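Local coordinates for protein integral membrane indolylacetylinositol arabinosyltransferase EmbC (Mycolicibacterium smegmatis, PDB 7BVE) that is an integral membrane enzyme that probably transfers arabinose units to build cell-wall arabinan, and is a target of the drug ethambutol, at residues I204-Y208 against S1067-L1071. Residue numbers count along the deposited sequence, not the author numbering.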
ATOM      1  N   ILE A 204       8.045  16.020  41.108  1.00 15.07           N
ATOM      2  CA  ILE A 204       8.074  15.059  40.020  1.00 15.07           C
ATOM      3  C   ILE A 204       6.715  14.379  39.914  1.00 15.07           C
ATOM      4  O   ILE A 204       6.045  14.117  40.920  1.00 15.07           O
ATOM      5  CB  ILE A 204       9.205  14.047  40.272  1.00 15.07           C
ATOM      6  CG1 ILE A 204      10.499  14.790  40.543  1.00 15.07           C
ATOM      7  CG2 ILE A 204       9.445  13.189  39.070  1.00 15.07           C
ATOM      8  CD1 ILE A 204      11.568  13.924  41.089  1.00 15.07           C
ATOM      9  N   ASP A 205       6.289  14.107  38.682  1.00 15.07           N
ATOM     10  CA  ASP A 205       5.004  13.461  38.429  1.00 15.07           C
ATOM     11  C   ASP A 205       5.108  11.968  38.732  1.00 15.07           C
ATOM     12  O   ASP A 205       5.317  11.131  37.854  1.00 15.07           O
ATOM     13  CB  ASP A 205       4.567  13.709  36.996  1.00 15.07           C
ATOM     14  CG  ASP A 205       3.216  13.119  36.694  1.00 15.07           C
ATOM     15  OD1 ASP A 205       2.204  13.669  37.168  1.00 15.07           O
ATOM     16  OD2 ASP A 205       3.165  12.101  35.976  1.00 15.07           O
ATOM     17  N   THR A 206       4.973  11.633  40.010  1.00 15.07           N
ATOM     18  CA  THR A 206       4.878  10.239  40.431  1.00 15.07           C
ATOM     19  C   THR A 206       3.423   9.864  40.695  1.00 15.07           C
ATOM     20  O   THR A 206       3.048   9.509  41.805  1.00 15.07           O
ATOM     21  CB  THR A 206       5.717  10.001  41.676  1.00 15.07           C
ATOM     22  OG1 THR A 206       5.076  10.610  42.797  1.00 15.07           O
ATOM     23  CG2 THR A 206       7.066  10.628  41.517  1.00 15.07           C
ATOM     24  N   ARG A 207       2.591   9.940  39.665  1.00 15.07           N
ATOM     25  CA  ARG A 207       1.182   9.651  39.865  1.00 15.07           C
ATOM     26  C   ARG A 207       0.861   8.176  39.727  1.00 15.07           C
ATOM     27  O   ARG A 207      -0.242   7.766  40.088  1.00 15.07           O
ATOM     28  CB  ARG A 207       0.317  10.445  38.889  1.00 15.07           C
ATOM     29  CG  ARG A 207       0.366   9.956  37.483  1.00 15.07           C
ATOM     30  CD  ARG A 207      -0.499  10.782  36.561  1.00 15.07           C
ATOM     31  NE  ARG A 207       0.066  12.094  36.286  1.00 15.07           N
ATOM     32  CZ  ARG A 207      -0.560  13.043  35.603  1.00 15.07           C
ATOM     33  NH1 ARG A 207      -1.774  12.828  35.128  1.00 15.07           N
ATOM     34  NH2 ARG A 207       0.026  14.208  35.394  1.00 15.07           N
ATOM     35  N   TYR A 208       1.788   7.373  39.219  1.00 15.07           N
ATOM     36  CA  TYR A 208       1.583   5.945  39.066  1.00 15.07           C
ATOM     37  C   TYR A 208       2.330   5.147  40.119  1.00 15.07           C
ATOM     38  O   TYR A 208       2.296   3.918  40.086  1.00 15.07           O
ATOM     39  CB  TYR A 208       2.016   5.500  37.673  1.00 15.07           C
ATOM     40  CG  TYR A 208       1.361   6.273  36.564  1.00 15.07           C
ATOM     41  CD1 TYR A 208       0.021   6.106  36.276  1.00 15.07           C
ATOM     42  CD2 TYR A 208       2.091   7.154  35.785  1.00 15.07           C
ATOM     43  CE1 TYR A 208      -0.584   6.816  35.267  1.00 15.07           C
ATOM     44  CE2 TYR A 208       1.496   7.862  34.765  1.00 15.07           C
ATOM     45  CZ  TYR A 208       0.159   7.685  34.513  1.00 15.07           C
ATOM     46  OH  TYR A 208      -0.448   8.386  33.506  1.00 15.07           O
ATOM     47  N   SER A1067      -6.233  13.713  40.005  1.00 15.07           N
ATOM     48  CA  SER A1067      -5.276  13.910  38.925  1.00 15.07           C
ATOM     49  C   SER A1067      -4.536  15.223  39.143  1.00 15.07           C
ATOM     50  O   SER A1067      -5.190  16.263  39.308  1.00 15.07           O
ATOM     51  CB  SER A1067      -5.963  13.920  37.568  1.00 15.07           C
ATOM     52  OG  SER A1067      -5.028  14.155  36.541  1.00 15.07           O
ATOM     53  N   PRO A1068      -3.195  15.215  39.158  1.00 15.07           N
ATOM     54  CA  PRO A1068      -2.446  16.421  39.541  1.00 15.07           C
ATOM     55  C   PRO A1068      -2.349  17.508  38.478  1.00 15.07           C
ATOM     56  O   PRO A1068      -2.430  18.696  38.795  1.00 15.07           O
ATOM     57  CB  PRO A1068      -1.059  15.864  39.870  1.00 15.07           C
ATOM     58  CG  PRO A1068      -0.942  14.651  39.049  1.00 15.07           C
ATOM     59  CD  PRO A1068      -2.310  14.059  38.959  1.00 15.07           C
ATOM     60  N   ALA A1069      -2.181  17.118  37.221  1.00 15.07           N
ATOM     61  CA  ALA A1069      -1.811  18.028  36.151  1.00 15.07           C
ATOM     62  C   ALA A1069      -2.100  17.334  34.831  1.00 15.07           C
ATOM     63  O   ALA A1069      -2.181  16.103  34.789  1.00 15.07           O
ATOM     64  CB  ALA A1069      -0.326  18.413  36.248  1.00 15.07           C
ATOM     65  N   PRO A1070      -2.294  18.085  33.748  1.00 15.07           N
ATOM     66  CA  PRO A1070      -2.503  17.442  32.448  1.00 15.07           C
ATOM     67  C   PRO A1070      -1.241  16.759  31.952  1.00 15.07           C
ATOM     68  O   PRO A1070      -0.128  17.023  32.398  1.00 15.07           O
ATOM     69  CB  PRO A1070      -2.901  18.605  31.540  1.00 15.07           C
ATOM     70  CG  PRO A1070      -3.437  19.614  32.447  1.00 15.07           C
ATOM     71  CD  PRO A1070      -2.621  19.518  33.682  1.00 15.07           C
ATOM     72  N   LEU A1071      -1.434  15.847  31.013  1.00 15.07           N
ATOM     73  CA  LEU A1071      -0.339  15.127  30.386  1.00 15.07           C
ATOM     74  C   LEU A1071       0.075  15.883  29.134  1.00 15.07           C
ATOM     75  O   LEU A1071      -0.719  16.021  28.202  1.00 15.07           O
ATOM     76  CB  LEU A1071      -0.756  13.696  30.055  1.00 15.07           C
ATOM     77  CG  LEU A1071      -0.954  12.748  31.238  1.00 15.07           C
ATOM     78  CD1 LEU A1071      -1.617  11.474  30.789  1.00 15.07           C
ATOM     79  CD2 LEU A1071       0.378  12.432  31.861  1.00 15.07           C
TER
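Start with Arg-207, whose side chain reaches across from 204-208 to 1067-1071. Its chi1 and chi3 are p (both 73°) and chi2 is t, so the chain leaves the backbone, runs out extended through CD and then bends to present its guanidinium to the other loop. Asp-205 (chi1 t) pairs with that group from within its own segment: OD1 makes a salt bridge to Arg-207 NE at 2.8 Å and also takes a hydrogen bond from NH2 at 2.9 Å. Asp-205 is itself the centre of an inverse gamma turn, just past strand 201-203. That strand belongs to the antiparallel sheet of the concanavalin-like domain, whose edge strand 1056-1062 comes from the C-terminal region, so the contact links the two loops that leave this shared sheet. Across the gap, Arg-207 NH2 donates to Ala-1069 O at 3.0 Å, and NH1 adds a weak bond to the same oxygen at 3.3 Å. Pro-1068 CG lies over one face of the guanidinium and Leu-1071 CD2 over the opposite one, the latter 3.9 Å from Arg-207 CZ. The Leu-1071 side chain (mt) also nears Tyr-208, with CD1 4.3 Å from Tyr-208 OH, and touches Phe-488 of helix 479-492.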